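Local coordinates for hypothetical protein TT1465 (Thermus thermophilus, PDB 1WEK) that is of unknown function but has the Rossmann-like alpha/beta fold of the SLOG clan and is found as an assembly of six copies, at residues L22-E27 / L116-F121; G87-G92 / N109-H114; F166-G171 / R198-P203. One frame throughout, in Å; residues are numbered along the deposited sequence.

Overall arrangement
Contact 1 (22-27/116-121) and contact 3 (166-171/198-203) lie on opposite sides of the chain's centre, their own centres about 31 Å apart, and involve the two outermost strands of one seven-stranded parallel sheet. At contact 1 a helix lies against edge strand 114-118 and a carboxylate does the polar work. Contact 3 is strand pairing proper, with backbone bonds inside and charged groups at its exposed margins. Both are partly buried. Contact 2 (87-92/109-114) is a surface contact of tyrosines, without polar bonds between its segments; its loop runs on into the strand of contact 1. Neighbouring subunits reach contact 1, whereas none touches the segments of contact 2.

Contact 1 (L22-E27 / L116-F121); sequences LAEFVE and LSLRYF
The ring of Y120 is met at its edge, near its own plane, by the carboxylate of E24, whose OE2 lies 3.6 Å from Y120 CD1. One face of the ring carries CB of the preceding R119, offset toward the rim. E24 and Y120 cross at about a right angle, with ring and carboxylate planes well inclined to each other. E24 CG stands anti to its carbonyl carbon (chi1 -68°), and the chain beyond is extended, carrying the acid group straight from helix 22-27 to the backbone where strand 116-118 ends. There R119 N donates to E24 OE1 at 3.0 Å with an N-H...O angle of 163°, approaching on the syn side but from out of the carboxylate plane. CB of R119 lies beside the same oxygen, whereas its guanidinium turns elsewhere, to a salt bridge with E101. The buried carboxylate has R20 as a long, weak ion pair; this and the backbone N-H would be expected to favour its charged form.

The aliphatic part of E24 rests on L118, with E24 CB 3.8 Å from L118 CD2. One helical turn on, E27 and L116 run alongside one another in opposite senses, E27 OE1 reaching L116 CD2 at 3.5 Å. A water donates to E27 OE1 at 2.7 Å and accepts only weakly from S117 N.

Elsewhere on helix 17-34, A23 packs on A23 of one neighbouring subunit and L22 on L22 of another, and K159 NZ of that latter subunit hydrogen-bonds to R119 O. Helix and strand run roughly antiparallel (154°), their axes 9.6 Å apart. Y120 is the N-cap residue of helix 121-130, and the arrangement is an N-terminal helix set against the edge strand of a Rossmann-like sheet and shared with other subunits.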
loop_
_atom_site.group_PDB
_atom_site.type_symbol
_atom_site.label_atom_id
_atom_site.label_comp_id
_atom_site.label_asym_id
_atom_site.label_seq_id
_atom_site.Cartn_x
_atom_site.Cartn_y
_atom_site.Cartn_z
ATOM N N LEU A 22 8.468 5.480 -0.760
ATOM C CA LEU A 22 8.327 4.200 -0.079
ATOM C C LEU A 22 9.328 3.173 -0.612
ATOM O O LEU A 22 9.916 2.402 0.153
ATOM C CB LEU A 22 6.904 3.647 -0.251
ATOM C CG LEU A 22 5.870 4.249 0.708
ATOM C CD1 LEU A 22 4.482 3.691 0.415
ATOM C CD2 LEU A 22 6.289 3.937 2.128
ATOM N N ALA A 23 9.486 3.156 -1.930
ATOM C CA ALA A 23 10.410 2.247 -2.595
ATOM C C ALA A 23 11.830 2.489 -2.085
ATOM O O ALA A 23 12.581 1.545 -1.858
ATOM C CB ALA A 23 10.351 2.457 -4.113
ATOM N N GLU A 24 12.186 3.756 -1.898
ATOM C CA GLU A 24 13.523 4.103 -1.419
ATOM C C GLU A 24 13.733 3.687 0.034
ATOM O O GLU A 24 14.807 3.209 0.385
ATOM C CB GLU A 24 13.790 5.602 -1.615
ATOM C CG GLU A 24 13.893 6.009 -3.086
ATOM C CD GLU A 24 14.171 7.496 -3.285
ATOM O OE1 GLU A 24 14.358 7.923 -4.449
ATOM O OE2 GLU A 24 14.206 8.242 -2.284
ATOM N N PHE A 25 12.713 3.861 0.873
ATOM C CA PHE A 25 12.792 3.455 2.275
ATOM C C PHE A 25 12.934 1.934 2.344
ATOM O O PHE A 25 13.833 1.406 2.995
ATOM C CB PHE A 25 11.513 3.851 3.026
ATOM C CG PHE A 25 11.561 5.214 3.647
ATOM C CD1 PHE A 25 10.481 6.090 3.518
ATOM C CD2 PHE A 25 12.681 5.624 4.375
ATOM C CE1 PHE A 25 10.515 7.360 4.106
ATOM C CE2 PHE A 25 12.725 6.897 4.967
ATOM C CZ PHE A 25 11.646 7.762 4.835
ATOM N N VAL A 26 12.027 1.237 1.664
ATOM C CA VAL A 26 12.036 -0.217 1.658
ATOM C C VAL A 26 13.340 -0.784 1.123
ATOM O O VAL A 26 13.898 -1.724 1.692
ATOM C CB VAL A 26 10.848 -0.779 0.836
ATOM C CG1 VAL A 26 10.936 -2.297 0.768
ATOM C CG2 VAL A 26 9.534 -0.391 1.500
ATOM N N GLU A 27 13.826 -0.217 0.028
ATOM C CA GLU A 27 15.075 -0.685 -0.557
ATOM C C GLU A 27 16.206 -0.383 0.414
ATOM O O GLU A 27 17.085 -1.218 0.646
ATOM C CB GLU A 27 15.340 0.013 -1.888
ATOM C CG GLU A 27 16.532 -0.572 -2.632
ATOM C CD GLU A 27 16.926 0.238 -3.849
ATOM O OE1 GLU A 27 17.987 -0.065 -4.442
ATOM O OE2 GLU A 27 16.177 1.176 -4.211
ATOM N N LEU A 116 23.586 3.252 -3.071
ATOM C CA LEU A 116 22.158 3.472 -3.182
ATOM C C LEU A 116 21.952 4.894 -3.708
ATOM O O LEU A 116 22.674 5.815 -3.317
ATOM C CB LEU A 116 21.502 3.310 -1.809
ATOM C CG LEU A 116 21.376 1.882 -1.265
ATOM C CD1 LEU A 116 21.017 1.895 0.209
ATOM C CD2 LEU A 116 20.306 1.136 -2.078
ATOM N N SER A 117 21.006 5.073 -4.626
ATOM C CA SER A 117 20.732 6.406 -5.147
ATOM C C SER A 117 19.328 6.780 -4.727
ATOM O O SER A 117 18.366 6.066 -5.000
ATOM C CB SER A 117 20.904 6.480 -6.672
ATOM O OG SER A 117 20.386 5.338 -7.313
ATOM N N LEU A 118 19.242 7.915 -4.044
ATOM C CA LEU A 118 18.004 8.433 -3.491
ATOM C C LEU A 118 17.685 9.816 -4.048
ATOM O O LEU A 118 18.574 10.644 -4.214
ATOM C CB LEU A 118 18.168 8.529 -1.968
ATOM C CG LEU A 118 18.633 7.243 -1.274
ATOM C CD1 LEU A 118 19.257 7.559 0.088
ATOM C CD2 LEU A 118 17.450 6.296 -1.141
ATOM N N ARG A 119 16.414 10.071 -4.321
ATOM C CA ARG A 119 16.000 11.371 -4.834
ATOM C C ARG A 119 15.748 12.337 -3.672
ATOM O O ARG A 119 15.844 13.553 -3.828
ATOM C CB ARG A 119 14.710 11.231 -5.658
ATOM C CG ARG A 119 14.881 10.736 -7.102
ATOM C CD ARG A 119 15.487 11.829 -8.011
ATOM N NE ARG A 119 14.888 11.877 -9.353
ATOM C CZ ARG A 119 15.114 10.995 -10.328
ATOM N NH1 ARG A 119 15.936 9.971 -10.137
ATOM N NH2 ARG A 119 14.516 11.134 -11.505
ATOM N N TYR A 120 15.461 11.781 -2.498
ATOM C CA TYR A 120 15.116 12.585 -1.329
ATOM C C TYR A 120 16.071 12.669 -0.157
ATOM O O TYR A 120 16.469 11.651 0.413
ATOM C CB TYR A 120 13.761 12.118 -0.823
ATOM C CG TYR A 120 12.686 12.276 -1.860
ATOM C CD1 TYR A 120 12.187 11.170 -2.566
ATOM C CD2 TYR A 120 12.167 13.538 -2.149
ATOM C CE1 TYR A 120 11.189 11.327 -3.528
ATOM C CE2 TYR A 120 11.175 13.703 -3.112
ATOM C CZ TYR A 120 10.685 12.599 -3.788
ATOM O OH TYR A 120 9.639 12.777 -4.668
ATOM N N PHE A 121 16.421 13.897 0.219
ATOM C CA PHE A 121 17.318 14.110 1.349
ATOM C C PHE A 121 16.779 13.432 2.612
ATOM O O PHE A 121 17.530 12.756 3.318
ATOM C CB PHE A 121 17.512 15.609 1.628
ATOM C CG PHE A 121 18.617 16.252 0.820
ATOM C CD1 PHE A 121 18.324 17.110 -0.233
ATOM C CD2 PHE A 121 19.945 15.989 1.108
ATOM C CE1 PHE A 121 19.336 17.694 -0.984
ATOM C CE2 PHE A 121 20.971 16.573 0.359
ATOM C CZ PHE A 121 20.662 17.427 -0.688
HETATM O O HOH W 1 19.676 1.970 -5.110
#

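Contact 2 (G87-G92 / N109-H114)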
loop_
_atom_site.group_PDB
_atom_site.type_symbol
_atom_site.label_atom_id
_atom_site.label_comp_id
_atom_site.label_asym_id
_atom_site.label_seq_id
_atom_site.Cartn_x
_atom_site.Cartn_y
_atom_site.Cartn_z
ATOM N N GLY A 87 39.320 5.213 1.814
ATOM C CA GLY A 87 40.122 4.643 2.873
ATOM C C GLY A 87 39.577 3.296 3.288
ATOM O O GLY A 87 40.335 2.348 3.503
ATOM N N ALA A 88 38.256 3.215 3.391
ATOM C CA ALA A 88 37.582 1.992 3.787
ATOM C C ALA A 88 37.705 0.952 2.686
ATOM O O ALA A 88 38.140 -0.177 2.922
ATOM C CB ALA A 88 36.124 2.272 4.060
ATOM N N TYR A 89 37.306 1.350 1.485
ATOM C CA TYR A 89 37.359 0.478 0.328
ATOM C C TYR A 89 38.729 -0.170 0.192
ATOM O O TYR A 89 38.853 -1.395 0.174
ATOM C CB TYR A 89 37.073 1.267 -0.941
ATOM C CG TYR A 89 36.770 0.402 -2.137
ATOM C CD1 TYR A 89 35.548 -0.262 -2.237
ATOM C CD2 TYR A 89 37.666 0.302 -3.199
ATOM C CE1 TYR A 89 35.214 -0.991 -3.360
ATOM C CE2 TYR A 89 37.339 -0.433 -4.336
ATOM C CZ TYR A 89 36.107 -1.073 -4.409
ATOM O OH TYR A 89 35.742 -1.769 -5.541
ATOM N N GLU A 90 39.760 0.662 0.114
ATOM C CA GLU A 90 41.109 0.150 -0.054
ATOM C C GLU A 90 41.645 -0.688 1.092
ATOM O O GLU A 90 42.637 -1.387 0.914
ATOM C CB GLU A 90 42.058 1.290 -0.381
ATOM C CG GLU A 90 41.855 1.827 -1.799
ATOM C CD GLU A 90 42.675 3.076 -2.070
ATOM O OE1 GLU A 90 43.373 3.542 -1.143
ATOM O OE2 GLU A 90 42.615 3.597 -3.206
ATOM N N ALA A 91 41.006 -0.637 2.259
ATOM C CA ALA A 91 41.458 -1.460 3.381
ATOM C C ALA A 91 40.579 -2.700 3.443
ATOM O O ALA A 91 40.616 -3.458 4.413
ATOM C CB ALA A 91 41.393 -0.702 4.700
ATOM N N GLY A 92 39.786 -2.889 2.391
ATOM C CA GLY A 92 38.915 -4.046 2.297
ATOM C C GLY A 92 37.684 -4.038 3.175
ATOM O O GLY A 92 37.127 -5.094 3.470
ATOM N N ASN A 109 31.320 8.598 -6.109
ATOM C CA ASN A 109 32.716 8.190 -6.116
ATOM C C ASN A 109 32.788 6.695 -6.465
ATOM O O ASN A 109 31.771 5.995 -6.461
ATOM C CB ASN A 109 33.411 8.547 -4.785
ATOM C CG ASN A 109 32.966 7.693 -3.601
ATOM O OD1 ASN A 109 33.156 6.474 -3.585
ATOM N ND2 ASN A 109 32.411 8.345 -2.574
ATOM N N PRO A 110 33.975 6.195 -6.817
ATOM C CA PRO A 110 34.047 4.773 -7.162
ATOM C C PRO A 110 34.462 3.850 -6.029
ATOM O O PRO A 110 34.880 2.713 -6.279
ATOM C CB PRO A 110 35.073 4.736 -8.296
ATOM C CG PRO A 110 35.447 6.200 -8.558
ATOM C CD PRO A 110 35.177 6.903 -7.273
ATOM N N TYR A 111 34.343 4.311 -4.791
ATOM C CA TYR A 111 34.775 3.491 -3.671
ATOM C C TYR A 111 33.648 3.008 -2.784
ATOM O O TYR A 111 33.769 3.006 -1.563
ATOM C CB TYR A 111 35.799 4.263 -2.842
ATOM C CG TYR A 111 36.909 4.834 -3.682
ATOM C CD1 TYR A 111 37.039 6.210 -3.860
ATOM C CD2 TYR A 111 37.813 3.997 -4.333
ATOM C CE1 TYR A 111 38.031 6.741 -4.654
ATOM C CE2 TYR A 111 38.823 4.525 -5.151
ATOM C CZ TYR A 111 38.928 5.890 -5.304
ATOM O OH TYR A 111 39.943 6.408 -6.093
ATOM N N GLN A 112 32.556 2.574 -3.395
ATOM C CA GLN A 112 31.430 2.106 -2.616
ATOM C C GLN A 112 31.176 0.607 -2.778
ATOM O O GLN A 112 30.971 0.128 -3.885
ATOM C CB GLN A 112 30.182 2.898 -3.011
ATOM C CG GLN A 112 30.346 4.424 -2.887
ATOM C CD GLN A 112 29.162 5.193 -3.469
ATOM O OE1 GLN A 112 29.325 6.275 -4.049
ATOM N NE2 GLN A 112 27.967 4.640 -3.311
ATOM N N THR A 113 31.205 -0.129 -1.674
ATOM C CA THR A 113 30.931 -1.561 -1.695
ATOM C C THR A 113 29.427 -1.772 -1.879
ATOM O O THR A 113 28.984 -2.831 -2.321
ATOM C CB THR A 113 31.388 -2.226 -0.376
ATOM O OG1 THR A 113 32.809 -2.414 -0.415
ATOM C CG2 THR A 113 30.723 -3.571 -0.179
ATOM N N HIS A 114 28.652 -0.748 -1.534
ATOM C CA HIS A 114 27.199 -0.773 -1.651
ATOM C C HIS A 114 26.752 0.651 -1.954
ATOM O O HIS A 114 26.959 1.552 -1.143
ATOM C CB HIS A 114 26.563 -1.225 -0.339
ATOM C CG HIS A 114 26.865 -2.645 0.031
ATOM N ND1 HIS A 114 26.213 -3.720 -0.539
ATOM C CD2 HIS A 114 27.748 -3.166 0.916
ATOM C CE1 HIS A 114 26.683 -4.840 -0.017
ATOM N NE2 HIS A 114 27.614 -4.532 0.866
#
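Y89 lays one face of its ring over the backbone of Y111: Y111 CA stands 4.2 Å from the Y89 ring centroid, 19° off the ring normal, a CH-pi contact. The two CB atoms touch at 3.8 Å. Farther out, Y89 CD2 comes to the edge of the Y111 ring, in its plane, 3.9 Å from Y111 CD2, the two side chains crossing at about a right angle. T113 OG1 approaches the Y89 ring obliquely, 3.9 Å from CD1. Y89 reaches the loop because its CG is anti to the backbone N (chi1 -166°).

Helix 79-90 ends here in a Schellman motif with G92, at positive phi, as its C-prime residue. The facing part of the loop between strands 95-100 and 114-118 of the parallel sheet contains an Asx turn, in which Y111 N donates to N109 OD1 at 2.7 Å. P110 CD covers one face of the Y111 ring, near the rim.

In the next shell N109 ND2 bonds to N85 and Y111 O accepts from S95 OG. E90, beside Y111, is paired with R86 and hydrogen-bonded to Y59.

Contact 3 (F166-G171 / R198-P203)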
loop_
_atom_site.group_PDB
_atom_site.type_symbol
_atom_site.label_atom_id
_atom_site.label_comp_id
_atom_site.label_asym_id
_atom_site.label_seq_id
_atom_site.Cartn_x
_atom_site.Cartn_y
_atom_site.Cartn_z
ATOM N N PHE A 166 31.228 12.742 16.984
ATOM C CA PHE A 166 32.517 13.409 16.998
ATOM C C PHE A 166 32.642 14.476 15.915
ATOM O O PHE A 166 32.064 14.349 14.842
ATOM C CB PHE A 166 33.641 12.388 16.797
ATOM C CG PHE A 166 33.766 11.398 17.907
ATOM C CD1 PHE A 166 33.022 10.230 17.899
ATOM C CD2 PHE A 166 34.637 11.634 18.962
ATOM C CE1 PHE A 166 33.148 9.310 18.923
ATOM C CE2 PHE A 166 34.768 10.723 19.988
ATOM C CZ PHE A 166 34.023 9.561 19.966
ATOM N N LEU A 167 33.398 15.529 16.212
ATOM C CA LEU A 167 33.659 16.589 15.247
ATOM C C LEU A 167 35.167 16.602 15.116
ATOM O O LEU A 167 35.875 16.873 16.085
ATOM C CB LEU A 167 33.207 17.955 15.758
ATOM C CG LEU A 167 31.796 18.134 16.314
ATOM C CD1 LEU A 167 31.504 19.612 16.346
ATOM C CD2 LEU A 167 30.752 17.411 15.448
ATOM N N LEU A 168 35.664 16.285 13.931
ATOM C CA LEU A 168 37.096 16.280 13.709
ATOM C C LEU A 168 37.598 17.622 13.222
ATOM O O LEU A 168 37.005 18.236 12.328
ATOM C CB LEU A 168 37.482 15.186 12.710
ATOM C CG LEU A 168 37.746 13.820 13.342
ATOM C CD1 LEU A 168 37.961 12.767 12.255
ATOM C CD2 LEU A 168 38.972 13.932 14.252
ATOM N N ASP A 169 38.706 18.054 13.821
ATOM C CA ASP A 169 39.386 19.312 13.515
ATOM C C ASP A 169 38.813 20.470 14.335
ATOM O O ASP A 169 37.953 21.215 13.869
ATOM C CB ASP A 169 39.307 19.635 12.022
ATOM C CG ASP A 169 40.162 20.829 11.654
ATOM O OD1 ASP A 169 40.250 21.771 12.489
ATOM O OD2 ASP A 169 40.743 20.834 10.540
ATOM N N ARG A 170 39.327 20.613 15.551
ATOM C CA ARG A 170 38.906 21.638 16.508
ATOM C C ARG A 170 38.806 23.065 15.995
ATOM O O ARG A 170 37.785 23.721 16.181
ATOM C CB ARG A 170 39.851 21.643 17.710
ATOM C CG ARG A 170 39.931 20.333 18.473
ATOM C CD ARG A 170 40.723 20.541 19.759
ATOM N NE ARG A 170 39.960 20.119 20.927
ATOM C CZ ARG A 170 39.983 18.890 21.429
ATOM N NH1 ARG A 170 40.746 17.950 20.868
ATOM N NH2 ARG A 170 39.227 18.595 22.476
ATOM N N GLY A 171 39.883 23.546 15.381
ATOM C CA GLY A 171 39.913 24.902 14.869
ATOM C C GLY A 171 38.857 25.190 13.822
ATOM O O GLY A 171 38.422 26.328 13.658
ATOM N N ARG A 198 31.687 15.348 20.831
ATOM C CA ARG A 198 33.063 15.485 21.276
ATOM C C ARG A 198 33.879 16.090 20.150
ATOM O O ARG A 198 33.793 15.653 19.005
ATOM C CB ARG A 198 33.639 14.118 21.659
ATOM C CG ARG A 198 33.046 13.536 22.935
ATOM C CD ARG A 198 33.559 12.130 23.242
ATOM N NE ARG A 198 35.018 12.048 23.338
ATOM C CZ ARG A 198 35.681 10.925 23.620
ATOM N NH1 ARG A 198 35.008 9.798 23.839
ATOM N NH2 ARG A 198 37.012 10.916 23.661
ATOM N N LEU A 199 34.682 17.094 20.481
ATOM C CA LEU A 199 35.506 17.761 19.490
ATOM C C LEU A 199 36.920 17.196 19.586
ATOM O O LEU A 199 37.492 17.140 20.665
ATOM C CB LEU A 199 35.484 19.268 19.765
ATOM C CG LEU A 199 35.722 20.246 18.616
ATOM C CD1 LEU A 199 35.244 19.673 17.315
ATOM C CD2 LEU A 199 34.993 21.533 18.918
ATOM N N THR A 200 37.486 16.756 18.471
ATOM C CA THR A 200 38.833 16.190 18.521
ATOM C C THR A 200 39.623 16.358 17.236
ATOM O O THR A 200 39.050 16.525 16.158
ATOM C CB THR A 200 38.797 14.685 18.866
ATOM O OG1 THR A 200 40.133 14.212 19.066
ATOM C CG2 THR A 200 38.172 13.879 17.725
ATOM N N ASP A 201 40.949 16.314 17.362
ATOM C CA ASP A 201 41.851 16.437 16.216
ATOM C C ASP A 201 42.422 15.079 15.801
ATOM O O ASP A 201 43.023 14.955 14.727
ATOM C CB ASP A 201 43.032 17.362 16.542
ATOM C CG ASP A 201 42.679 18.837 16.439
ATOM O OD1 ASP A 201 41.756 19.188 15.688
ATOM O OD2 ASP A 201 43.343 19.654 17.095
ATOM N N GLU A 202 42.222 14.067 16.642
ATOM C CA GLU A 202 42.782 12.741 16.388
ATOM C C GLU A 202 41.815 11.657 15.913
ATOM O O GLU A 202 40.893 11.271 16.625
ATOM C CB GLU A 202 43.486 12.273 17.660
ATOM C CG GLU A 202 44.369 13.354 18.274
ATOM C CD GLU A 202 44.567 13.170 19.770
ATOM O OE1 GLU A 202 45.319 13.968 20.378
ATOM O OE2 GLU A 202 43.964 12.233 20.337
ATOM N N PRO A 203 42.019 11.152 14.692
ATOM C CA PRO A 203 41.129 10.107 14.190
ATOM C C PRO A 203 41.187 8.883 15.097
ATOM O O PRO A 203 40.193 8.175 15.259
ATOM C CB PRO A 203 41.690 9.819 12.799
ATOM C CG PRO A 203 42.241 11.154 12.381
ATOM C CD PRO A 203 42.938 11.618 13.636
HETATM O O HOH W 2 42.333 21.989 15.328
#
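D201 CG is set anti to the carbonyl carbon (chi1 -80°), beside the start of helix 170-185, where R170 N donates to D201 OD1 at 2.8 Å, from the syn side and out of the carboxylate plane. R170 CG, likewise anti to its carbonyl carbon, lies against the same oxygen. Its chain bends at chi3 (125°), carrying NE back toward strand 198-200, and chi4 (90°) swings CZ so that one face of the guanidinium lies over the L199 carbonyl, with L199 C 3.9 Å above the plane, over its centre. R170 NH2 is only 2.9 Å from L199 O, yet the angle is too poor for a hydrogen bond.

Alongside, the strands pair in parallel. L167 N donates to R198 O at 2.8 Å, T200 N to L167 O at 2.9 Å, and D169 N to T200 O. On one face F166 and R198 run next to each other in the same direction, with F166 CE2 3.5 Å above the guanidinium plane toward its rim. Next to them L168 CD2 meets T200 CG2 at 3.6 Å. T200 OG1 accepts from E202 N in an ST turn and also bonds to E205. Helix 203-211 covers F166 and T200 on this face, while L168 meets L61 of helix 53-68; on the other, L167 and L199 share W173 of helix 170-185, the crossover of this edge beta-alpha-beta unit.

D169 is the N-cap residue of that helix and bonds to Y172 N. Its OD1 lies 4.4 Å from D201 OD1, two negative groups at short range. A water accepts from G171 N and donates to D201 OD1, so two donors grip this oxygen. The N-H groups at the helix N-terminus would partly offset the negative charge and probably keep both aspartates ionised.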